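Local structure of Maltose/maltodextrin transport permease homologue (Bdellovibrio bacteriovorus HD100, 6FFL) at residues V112-L116 with P265-K270; D153-F159 with N226-I232; Y216-N220 with L231-S237. The protein binds maltotriose through this periplasmic-type solute-binding domain, fused to a membrane permease, and probably takes part in maltose and maltodextrin uptake. All blocks are in the same frame, centred on the assembly; numbering follows the deposited sequence.

Contact 1 (V112-L116 with P265-K270); sequences VGNHL and PLVGTK. With GLC (alpha-D-glucopyranose), chain B.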
loop_
_atom_site.group_PDB
_atom_site.type_symbol
_atom_site.label_atom_id
_atom_site.label_comp_id
_atom_site.label_asym_id
_atom_site.label_seq_id
_atom_site.Cartn_x
_atom_site.Cartn_y
_atom_site.Cartn_z
ATOM N N VAL A 112 3.085 -9.798 4.438
ATOM C CA VAL A 112 4.092 -9.160 3.602
ATOM C C VAL A 112 3.472 -8.939 2.232
ATOM O O VAL A 112 2.769 -9.810 1.708
ATOM C CB VAL A 112 5.385 -10.004 3.521
ATOM C CG1 VAL A 112 6.314 -9.507 2.430
ATOM C CG2 VAL A 112 6.108 -9.981 4.882
ATOM N N GLY A 113 3.705 -7.764 1.663
ATOM C CA GLY A 113 3.163 -7.469 0.350
ATOM C C GLY A 113 2.996 -5.971 0.205
ATOM O O GLY A 113 3.985 -5.254 0.061
ATOM N N ASN A 114 1.757 -5.501 0.255
ATOM C CA ASN A 114 1.442 -4.086 0.081
ATOM C C ASN A 114 1.847 -3.586 -1.299
ATOM O O ASN A 114 2.096 -2.397 -1.486
ATOM C CB ASN A 114 2.103 -3.239 1.183
ATOM C CG ASN A 114 1.396 -1.922 1.389
ATOM O OD1 ASN A 114 0.176 -1.893 1.538
ATOM N ND2 ASN A 114 2.151 -0.825 1.381
ATOM N N HIS A 115 1.920 -4.490 -2.271
ATOM C CA HIS A 115 2.497 -4.214 -3.576
ATOM C C HIS A 115 1.402 -4.053 -4.623
ATOM O O HIS A 115 0.381 -4.750 -4.587
ATOM C CB HIS A 115 3.456 -5.333 -3.989
ATOM C CG HIS A 115 2.862 -6.710 -3.913
ATOM N ND1 HIS A 115 2.331 -7.235 -2.748
ATOM C CD2 HIS A 115 2.729 -7.675 -4.852
ATOM C CE1 HIS A 115 1.902 -8.465 -2.977
ATOM N NE2 HIS A 115 2.132 -8.757 -4.248
ATOM N N LEU A 116 1.636 -3.148 -5.571
ATOM C CA LEU A 116 0.728 -2.933 -6.687
ATOM C C LEU A 116 1.000 -3.914 -7.820
ATOM O O LEU A 116 2.124 -4.386 -8.013
ATOM C CB LEU A 116 0.862 -1.513 -7.216
ATOM C CG LEU A 116 0.440 -0.433 -6.232
ATOM C CD1 LEU A 116 0.813 0.936 -6.818
ATOM C CD2 LEU A 116 -1.046 -0.514 -5.941
ATOM N N PRO A 265 7.076 -2.281 -8.142
ATOM C CA PRO A 265 6.206 -1.977 -7.001
ATOM C C PRO A 265 7.023 -1.860 -5.728
ATOM O O PRO A 265 8.087 -2.467 -5.592
ATOM C CB PRO A 265 5.262 -3.186 -6.942
ATOM C CG PRO A 265 6.027 -4.288 -7.564
ATOM C CD PRO A 265 6.927 -3.672 -8.609
ATOM N N LEU A 266 6.536 -1.045 -4.797
ATOM C CA LEU A 266 7.138 -0.985 -3.471
ATOM C C LEU A 266 6.595 -2.134 -2.630
ATOM O O LEU A 266 5.380 -2.285 -2.490
ATOM C CB LEU A 266 6.841 0.356 -2.806
ATOM C CG LEU A 266 7.581 1.493 -3.521
ATOM C CD1 LEU A 266 7.017 2.844 -3.125
ATOM C CD2 LEU A 266 9.085 1.418 -3.235
ATOM N N VAL A 267 7.491 -2.940 -2.074
ATOM C CA VAL A 267 7.123 -4.144 -1.339
ATOM C C VAL A 267 7.419 -3.900 0.129
ATOM O O VAL A 267 8.485 -3.372 0.473
ATOM C CB VAL A 267 7.876 -5.379 -1.865
ATOM C CG1 VAL A 267 7.518 -6.626 -1.057
ATOM C CG2 VAL A 267 7.540 -5.589 -3.350
ATOM N N GLY A 268 6.478 -4.264 0.989
ATOM C CA GLY A 268 6.704 -4.036 2.404
ATOM C C GLY A 268 5.665 -4.693 3.281
ATOM O O GLY A 268 5.338 -5.862 3.090
ATOM N N THR A 269 5.137 -3.948 4.247
ATOM C CA THR A 269 4.158 -4.501 5.164
ATOM C C THR A 269 3.237 -3.390 5.642
ATOM O O THR A 269 3.466 -2.202 5.395
ATOM C CB THR A 269 4.846 -5.197 6.360
ATOM O OG1 THR A 269 3.896 -6.019 7.054
ATOM C CG2 THR A 269 5.428 -4.173 7.343
ATOM N N LYS A 270 2.180 -3.797 6.324
ATOM C CA LYS A 270 1.426 -2.926 7.215
ATOM C C LYS A 270 1.441 -3.602 8.577
ATOM O O LYS A 270 1.256 -4.818 8.665
ATOM C CB LYS A 270 -0.005 -2.698 6.697
ATOM C CG LYS A 270 -0.062 -2.018 5.305
ATOM C CD LYS A 270 -1.475 -2.010 4.738
ATOM C CE LYS A 270 -1.883 -3.403 4.237
ATOM N NZ LYS A 270 -1.010 -3.894 3.123
HETATM C C1 GLC B . -2.460 1.482 0.205
HETATM C C2 GLC B . -1.107 1.126 0.806
HETATM C C3 GLC B . -0.398 2.327 1.412
HETATM C C4 GLC B . -0.355 3.430 0.360
HETATM C C5 GLC B . -1.777 3.750 -0.092
HETATM C C6 GLC B . -1.785 4.862 -1.148
HETATM O O2 GLC B . -1.321 0.107 1.801
HETATM O O3 GLC B . 0.940 1.937 1.771
HETATM O O4 GLC B . 0.210 4.603 0.925
HETATM O O5 GLC B . -2.326 2.580 -0.688
HETATM O O6 GLC B . -3.120 5.394 -1.294
HETATM O O HOH W 1 4.828 -1.056 0.154
HETATM O O HOH W 2 5.010 -1.131 2.991
HETATM O O HOH W 3 3.566 -1.198 -4.480
#
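Gly113 and Gly268 form a single antiparallel bridge of the hydrogen-bonded type: Gly113 N donates to Gly268 O (2.9 Å) and Gly268 N to Gly113 O (2.8 Å), both nearly linear. Past the bridge, toward Leu116, no direct backbone hydrogen bond joins the segments; Leu266 O takes a hydrogen bond from water 3 (2.9 Å), which accepts from Leu116 N (3.0 Å), and a weak one from water 1 (3.0 Å), which accepts from Asn114 ND2 (3.0 Å). Asn114 ND2 also donates weakly to water 2 (3.3 Å), which bonds Thr269 O (3.1 Å). Asn114 OD1 accepts from Lys270 NZ (2.8 Å). Glucose B O2 donates to Asn114 OD1 (2.5 Å), and Asn114 ND2 donates to glucose B O3 (3.0 Å). Thr269 OG1 bonds Ala111 O, and His115 NE2 bonds Ser331 OG. The chain passes here between the two lobes, consistent with this family's interlobe hinge, lining the sugar cleft. With lysine and a sugar hydroxyl both donating to OD1, the Asn114 amide is oriented to grip two adjacent maltotriose hydroxyls.

Contact 2 (D153-F159 with N226-I232); sequences DRWGLVF and NKAAMLI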
loop_
_atom_site.group_PDB
_atom_site.type_symbol
_atom_site.label_atom_id
_atom_site.label_comp_id
_atom_site.label_asym_id
_atom_site.label_seq_id
_atom_site.Cartn_x
_atom_site.Cartn_y
_atom_site.Cartn_z
ATOM N N ASP A 153 -18.737 3.663 -21.365
ATOM C CA ASP A 153 -19.419 2.646 -20.574
ATOM C C ASP A 153 -18.446 1.691 -19.894
ATOM O O ASP A 153 -18.674 1.284 -18.750
ATOM C CB ASP A 153 -20.371 1.852 -21.470
ATOM C CG ASP A 153 -21.366 2.740 -22.173
ATOM O OD1 ASP A 153 -21.326 2.816 -23.421
ATOM O OD2 ASP A 153 -22.184 3.372 -21.476
ATOM N N ARG A 154 -17.370 1.317 -20.575
ATOM C CA ARG A 154 -16.360 0.438 -20.010
ATOM C C ARG A 154 -14.989 1.004 -20.338
ATOM O O ARG A 154 -14.756 1.480 -21.452
ATOM C CB ARG A 154 -16.496 -1.001 -20.545
ATOM C CG ARG A 154 -17.919 -1.551 -20.503
ATOM C CD ARG A 154 -17.956 -3.078 -20.506
ATOM N NE ARG A 154 -17.517 -3.651 -21.775
ATOM C CZ ARG A 154 -18.331 -3.949 -22.783
ATOM N NH1 ARG A 154 -19.632 -3.723 -22.675
ATOM N NH2 ARG A 154 -17.841 -4.470 -23.900
ATOM N N TRP A 155 -14.091 0.960 -19.359
ATOM C CA TRP A 155 -12.750 1.504 -19.485
ATOM C C TRP A 155 -11.744 0.383 -19.671
ATOM O O TRP A 155 -11.890 -0.698 -19.094
ATOM C CB TRP A 155 -12.376 2.330 -18.249
ATOM C CG TRP A 155 -13.086 3.626 -18.259
ATOM C CD1 TRP A 155 -14.221 3.949 -17.586
ATOM C CD2 TRP A 155 -12.733 4.772 -19.030
ATOM N NE1 TRP A 155 -14.588 5.235 -17.877
ATOM C CE2 TRP A 155 -13.687 5.762 -18.764
ATOM C CE3 TRP A 155 -11.692 5.054 -19.923
ATOM C CZ2 TRP A 155 -13.634 7.025 -19.350
ATOM C CZ3 TRP A 155 -11.638 6.303 -20.503
ATOM C CH2 TRP A 155 -12.603 7.274 -20.216
ATOM N N GLY A 156 -10.725 0.637 -20.488
ATOM C CA GLY A 156 -9.675 -0.351 -20.638
ATOM C C GLY A 156 -8.881 -0.528 -19.357
ATOM O O GLY A 156 -8.508 -1.650 -18.995
ATOM N N LEU A 157 -8.627 0.569 -18.648
ATOM C CA LEU A 157 -7.758 0.535 -17.479
ATOM C C LEU A 157 -8.217 1.586 -16.481
ATOM O O LEU A 157 -8.503 2.720 -16.867
ATOM C CB LEU A 157 -6.298 0.810 -17.872
ATOM C CG LEU A 157 -5.277 0.963 -16.738
ATOM C CD1 LEU A 157 -5.151 -0.337 -15.951
ATOM C CD2 LEU A 157 -3.914 1.375 -17.308
ATOM N N VAL A 158 -8.256 1.221 -15.198
ATOM C CA VAL A 158 -8.540 2.179 -14.131
ATOM C C VAL A 158 -7.505 2.016 -13.034
ATOM O O VAL A 158 -7.057 0.897 -12.745
ATOM C CB VAL A 158 -9.958 2.014 -13.534
ATOM C CG1 VAL A 158 -11.038 2.318 -14.593
ATOM C CG2 VAL A 158 -10.144 0.607 -12.942
ATOM N N PHE A 159 -7.140 3.133 -12.416
ATOM C CA PHE A 159 -6.393 3.098 -11.162
ATOM C C PHE A 159 -6.351 4.504 -10.585
ATOM O O PHE A 159 -6.697 5.493 -11.243
ATOM C CB PHE A 159 -4.984 2.482 -11.305
ATOM C CG PHE A 159 -3.993 3.248 -12.163
ATOM C CD1 PHE A 159 -4.191 3.428 -13.526
ATOM C CD2 PHE A 159 -2.782 3.668 -11.607
ATOM C CE1 PHE A 159 -3.241 4.078 -14.302
ATOM C CE2 PHE A 159 -1.818 4.319 -12.369
ATOM C CZ PHE A 159 -2.044 4.526 -13.729
ATOM N N ASN A 226 -17.763 -4.715 -13.540
ATOM C CA ASN A 226 -17.483 -5.161 -14.907
ATOM C C ASN A 226 -17.403 -3.992 -15.881
ATOM O O ASN A 226 -17.749 -4.131 -17.058
ATOM C CB ASN A 226 -18.526 -6.177 -15.389
ATOM C CG ASN A 226 -18.600 -7.388 -14.497
ATOM O OD1 ASN A 226 -17.573 -7.968 -14.141
ATOM N ND2 ASN A 226 -19.816 -7.791 -14.136
ATOM N N LYS A 227 -16.963 -2.829 -15.405
ATOM C CA LYS A 227 -16.831 -1.651 -16.254
ATOM C C LYS A 227 -15.377 -1.254 -16.478
ATOM O O LYS A 227 -15.116 -0.184 -17.038
ATOM C CB LYS A 227 -17.617 -0.479 -15.663
ATOM C CG LYS A 227 -19.117 -0.733 -15.573
ATOM C CD LYS A 227 -19.874 0.513 -15.121
ATOM C CE LYS A 227 -21.381 0.307 -15.201
ATOM N NZ LYS A 227 -21.947 -0.211 -13.923
ATOM N N ALA A 228 -14.427 -2.089 -16.058
ATOM C CA ALA A 228 -13.002 -1.854 -16.290
ATOM C C ALA A 228 -12.338 -3.195 -16.555
ATOM O O ALA A 228 -12.376 -4.077 -15.693
ATOM C CB ALA A 228 -12.337 -1.160 -15.089
ATOM N N ALA A 229 -11.728 -3.351 -17.734
ATOM C CA ALA A 229 -11.078 -4.626 -18.051
ATOM C C ALA A 229 -9.848 -4.847 -17.183
ATOM O O ALA A 229 -9.576 -5.977 -16.755
ATOM C CB ALA A 229 -10.686 -4.678 -19.528
ATOM N N MET A 230 -9.099 -3.781 -16.906
ATOM C CA MET A 230 -7.848 -3.864 -16.175
ATOM C C MET A 230 -7.836 -2.839 -15.054
ATOM O O MET A 230 -8.482 -1.795 -15.136
ATOM C CB MET A 230 -6.644 -3.638 -17.101
ATOM C CG MET A 230 -6.434 -4.789 -18.051
ATOM S SD MET A 230 -5.126 -4.553 -19.246
ATOM C CE MET A 230 -5.873 -3.390 -20.397
ATOM N N LEU A 231 -7.094 -3.164 -14.004
ATOM C CA LEU A 231 -6.981 -2.327 -12.816
ATOM C C LEU A 231 -5.541 -2.388 -12.336
ATOM O O LEU A 231 -4.869 -3.406 -12.507
ATOM C CB LEU A 231 -7.950 -2.824 -11.726
ATOM C CG LEU A 231 -7.705 -2.437 -10.267
ATOM C CD1 LEU A 231 -8.155 -1.002 -10.063
ATOM C CD2 LEU A 231 -8.463 -3.358 -9.349
ATOM N N ILE A 232 -5.047 -1.297 -11.743
ATOM C CA ILE A 232 -3.819 -1.375 -10.961
ATOM C C ILE A 232 -4.204 -1.163 -9.503
ATOM O O ILE A 232 -4.798 -0.138 -9.152
ATOM C CB ILE A 232 -2.754 -0.370 -11.427
ATOM C CG1 ILE A 232 -2.273 -0.758 -12.829
ATOM C CG2 ILE A 232 -1.545 -0.389 -10.448
ATOM C CD1 ILE A 232 -1.314 0.258 -13.461
#
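The two segments run parallel, with parallel bridges pairing Trp155 with Ala228, Leu157 with Met230 and Val158 with Leu231. Trp155 N donates to Lys227 O (2.8 Å) and Ala229 N to Trp155 O (3.0 Å); further on, Val158 N reaches Met230 O (3.0 Å) and Ile232 N reaches Val158 O (3.1 Å). Between these pairs both chains turn a corner, at Gly156 and Ala229, each near helical phi/psi, and the Met230 N to Gly156 O bond (3.0 Å) is weak. Strand 157-158 is an edge of the four-stranded mixed sheet in this lobe, with strand 228-234 between it and strand 116-121. Leu157, in the t,p rotamer, brings CD1 to 3.8 Å from Met230 CB; the Met230 side chain (m,t,m) continues to Leu135 and Leu138 of helix 132-142. On the face bearing Val158, Ala228 and Leu231, Val158 in m sets CG2 3.5 Å from Ala228 CB and 3.9 Å from Leu231 CD1, under helix 216-224. Phe159 takes chi1 p, and Ile232 CD1, carried by an m,t side chain, sits over its ring face in a CH-pi contact, 4.0 Å from the centroid and 4° off the normal.

Contact 3 (Y216-N220 with L231-S237); sequences YETAN and LINGDWS. With GLC (alpha-D-glucopyranose), chain C; GLC (alpha-D-glucopyranose), chain B.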
loop_
_atom_site.group_PDB
_atom_site.type_symbol
_atom_site.label_atom_id
_atom_site.label_comp_id
_atom_site.label_asym_id
_atom_site.label_seq_id
_atom_site.Cartn_x
_atom_site.Cartn_y
_atom_site.Cartn_z
ATOM N N TYR A 216 -9.657 6.383 -5.866
ATOM C CA TYR A 216 -9.548 4.972 -5.510
ATOM C C TYR A 216 -10.898 4.273 -5.598
ATOM O O TYR A 216 -11.019 3.193 -6.194
ATOM C CB TYR A 216 -8.958 4.798 -4.109
ATOM C CG TYR A 216 -8.782 3.327 -3.767
ATOM C CD1 TYR A 216 -7.588 2.668 -4.054
ATOM C CD2 TYR A 216 -9.813 2.595 -3.181
ATOM C CE1 TYR A 216 -7.425 1.313 -3.754
ATOM C CE2 TYR A 216 -9.663 1.245 -2.885
ATOM C CZ TYR A 216 -8.468 0.611 -3.181
ATOM O OH TYR A 216 -8.325 -0.726 -2.878
ATOM N N GLU A 217 -11.934 4.875 -5.014
ATOM C CA GLU A 217 -13.220 4.195 -4.978
ATOM C C GLU A 217 -13.836 4.083 -6.365
ATOM O O GLU A 217 -14.555 3.117 -6.643
ATOM C CB GLU A 217 -14.186 4.912 -4.033
ATOM C CG GLU A 217 -15.476 4.131 -3.787
ATOM C CD GLU A 217 -15.245 2.630 -3.588
ATOM O OE1 GLU A 217 -14.344 2.249 -2.804
ATOM O OE2 GLU A 217 -15.973 1.827 -4.219
ATOM N N THR A 218 -13.569 5.052 -7.239
ATOM C CA THR A 218 -14.093 4.976 -8.600
ATOM C C THR A 218 -13.475 3.804 -9.361
ATOM O O THR A 218 -14.189 3.034 -10.015
ATOM C CB THR A 218 -13.846 6.298 -9.326
ATOM O OG1 THR A 218 -14.640 7.326 -8.712
ATOM C CG2 THR A 218 -14.212 6.180 -10.808
ATOM N N ALA A 219 -12.150 3.641 -9.271
ATOM C CA ALA A 219 -11.502 2.503 -9.925
ATOM C C ALA A 219 -11.977 1.191 -9.320
ATOM O O ALA A 219 -12.240 0.221 -10.040
ATOM C CB ALA A 219 -9.978 2.617 -9.823
ATOM N N ASN A 220 -12.112 1.161 -7.994
ATOM C CA ASN A 220 -12.591 -0.019 -7.284
ATOM C C ASN A 220 -13.986 -0.416 -7.752
ATOM O O ASN A 220 -14.234 -1.576 -8.102
ATOM C CB ASN A 220 -12.586 0.280 -5.783
ATOM C CG ASN A 220 -12.735 -0.958 -4.928
ATOM O OD1 ASN A 220 -12.022 -1.934 -5.101
ATOM N ND2 ASN A 220 -13.662 -0.908 -3.978
ATOM N N LEU A 231 -7.094 -3.164 -14.004
ATOM C CA LEU A 231 -6.981 -2.327 -12.816
ATOM C C LEU A 231 -5.541 -2.388 -12.336
ATOM O O LEU A 231 -4.869 -3.406 -12.507
ATOM C CB LEU A 231 -7.950 -2.824 -11.726
ATOM C CG LEU A 231 -7.705 -2.437 -10.267
ATOM C CD1 LEU A 231 -8.155 -1.002 -10.063
ATOM C CD2 LEU A 231 -8.463 -3.358 -9.349
ATOM N N ILE A 232 -5.047 -1.297 -11.743
ATOM C CA ILE A 232 -3.819 -1.375 -10.961
ATOM C C ILE A 232 -4.204 -1.163 -9.503
ATOM O O ILE A 232 -4.798 -0.138 -9.152
ATOM C CB ILE A 232 -2.754 -0.370 -11.427
ATOM C CG1 ILE A 232 -2.273 -0.758 -12.829
ATOM C CG2 ILE A 232 -1.545 -0.389 -10.448
ATOM C CD1 ILE A 232 -1.314 0.258 -13.461
ATOM N N ASN A 233 -3.898 -2.149 -8.663
ATOM C CA ASN A 233 -4.256 -2.074 -7.254
ATOM C C ASN A 233 -3.361 -3.042 -6.493
ATOM O O ASN A 233 -2.580 -3.797 -7.083
ATOM C CB ASN A 233 -5.750 -2.389 -7.044
ATOM C CG ASN A 233 -6.337 -1.715 -5.810
ATOM O OD1 ASN A 233 -5.609 -1.145 -4.986
ATOM N ND2 ASN A 233 -7.664 -1.761 -5.682
ATOM N N GLY A 234 -3.475 -3.008 -5.162
ATOM C CA GLY A 234 -2.569 -3.740 -4.304
ATOM C C GLY A 234 -3.173 -5.039 -3.772
ATOM O O GLY A 234 -4.352 -5.326 -3.951
ATOM N N ASP A 235 -2.329 -5.833 -3.108
ATOM C CA ASP A 235 -2.806 -7.126 -2.616
ATOM C C ASP A 235 -3.864 -6.979 -1.520
ATOM O O ASP A 235 -4.614 -7.929 -1.272
ATOM C CB ASP A 235 -1.623 -8.001 -2.154
ATOM C CG ASP A 235 -0.916 -7.472 -0.890
ATOM O OD1 ASP A 235 -1.001 -6.263 -0.579
ATOM O OD2 ASP A 235 -0.262 -8.296 -0.210
ATOM N N TRP A 236 -3.989 -5.793 -0.904
ATOM C CA TRP A 236 -5.063 -5.565 0.061
ATOM C C TRP A 236 -6.443 -5.677 -0.570
ATOM O O TRP A 236 -7.432 -5.815 0.161
ATOM C CB TRP A 236 -4.940 -4.168 0.693
ATOM C CG TRP A 236 -4.963 -3.073 -0.353
ATOM C CD1 TRP A 236 -6.064 -2.535 -0.961
ATOM C CD2 TRP A 236 -3.822 -2.421 -0.942
ATOM N NE1 TRP A 236 -5.680 -1.586 -1.883
ATOM C CE2 TRP A 236 -4.313 -1.495 -1.888
ATOM C CE3 TRP A 236 -2.438 -2.521 -0.747
ATOM C CZ2 TRP A 236 -3.465 -0.677 -2.644
ATOM C CZ3 TRP A 236 -1.590 -1.707 -1.507
ATOM C CH2 TRP A 236 -2.109 -0.804 -2.443
ATOM N N SER A 237 -6.540 -5.602 -1.903
ATOM C CA SER A 237 -7.833 -5.565 -2.570
ATOM C C SER A 237 -8.330 -6.937 -3.006
ATOM O O SER A 237 -9.492 -7.050 -3.405
ATOM C CB SER A 237 -7.772 -4.630 -3.788
ATOM O OG SER A 237 -6.949 -5.178 -4.824
HETATM C C1 GLC C . -7.274 0.343 1.918
HETATM C C2 GLC C . -6.106 -0.533 2.384
HETATM C C3 GLC C . -4.800 0.249 2.396
HETATM C C4 GLC C . -4.573 0.967 1.065
HETATM C C5 GLC C . -5.806 1.801 0.692
HETATM C C6 GLC C . -5.660 2.420 -0.697
HETATM O O1 GLC C . -7.542 1.340 2.906
HETATM O O2 GLC C . -6.335 -1.000 3.717
HETATM O O3 GLC C . -3.720 -0.660 2.702
HETATM O O4 GLC C . -3.403 1.798 1.211
HETATM O O5 GLC C . -6.979 0.982 0.662
HETATM O O6 GLC C . -6.748 3.318 -0.958
HETATM C C1 GLC B . -2.460 1.482 0.205
HETATM C C2 GLC B . -1.107 1.126 0.806
HETATM C C3 GLC B . -0.398 2.327 1.412
HETATM C C4 GLC B . -0.355 3.430 0.360
HETATM C C5 GLC B . -1.777 3.750 -0.092
HETATM C C6 GLC B . -1.785 4.862 -1.148
HETATM O O2 GLC B . -1.321 0.107 1.801
HETATM O O3 GLC B . 0.940 1.937 1.771
HETATM O O4 GLC B . 0.210 4.603 0.925
HETATM O O5 GLC B . -2.326 2.580 -0.688
HETATM O O6 GLC B . -3.120 5.394 -1.294
#
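Tyr216 OH accepts two hydrogen bonds, from Asn233 ND2 (3.1 Å) and from Trp236 NE1 (3.0 Å), so the first residue of the helical segment is tied to both the strand and the turn after it. Asn233 is itself fixed: its OD1 accepts from Gly234 N (2.8 Å), and its ND2 is also hydrogen-bonded to Tyr241 OH. In the turn, Ser237 N and OG both bond Gly234 O, at 3.0 and 2.7 Å. The Tyr216 and Trp236 rings meet rim to rim, with the centroids of the tyrosine ring and the indole five-membered ring 6.0 Å apart, and both meet the sugar. Trp236 lies with one face under two consecutive glucoses, its CH2 3.5 Å from C1 of the chain B unit, and Tyr216 CD1 is 3.3 Å from O6 of the chain C unit. Such an aromatic platform is characteristic of maltodextrin-binding sites. Farther from the sugar, Ala219 CB packs on Leu231 CD1 (4.1 Å). Helix 216-220 crosses strand 231-234 at -116°, the axes 9.7 Å apart; Leu231 and Asn233 also touch Leu119 of strand 116-121, and Phe166 of helix 164-167 packs on Tyr216, Asn233 and Trp236.

Contacts 1 and 3 meet at the maltotriose, their centres about 14 Å apart: both touch the chain B glucose, contact 1 by hydrogen bonds with Asn114 and contact 3 by the face of Trp236. They also touch directly, through a probable hydrogen bond between His115 O and Asp235 N (3.3 Å) and with Asn114 OD1 3.5 Å from Trp236 CZ3. Contact 2 lies farther out, away from the sugar, about 11 Å from contact 3 and about 22 Å from contact 1 between centres. It shares Leu231 and Ile232 with contact 3: strand 228-234, paired with edge strand 157-158 in contact 2, leads on to the Trp236 turn at the sugar. Val158 CG2 against Ala219 O (3.6 Å) and Leu116 CB against Ile232 CG2 (4.2 Å) add to the packing.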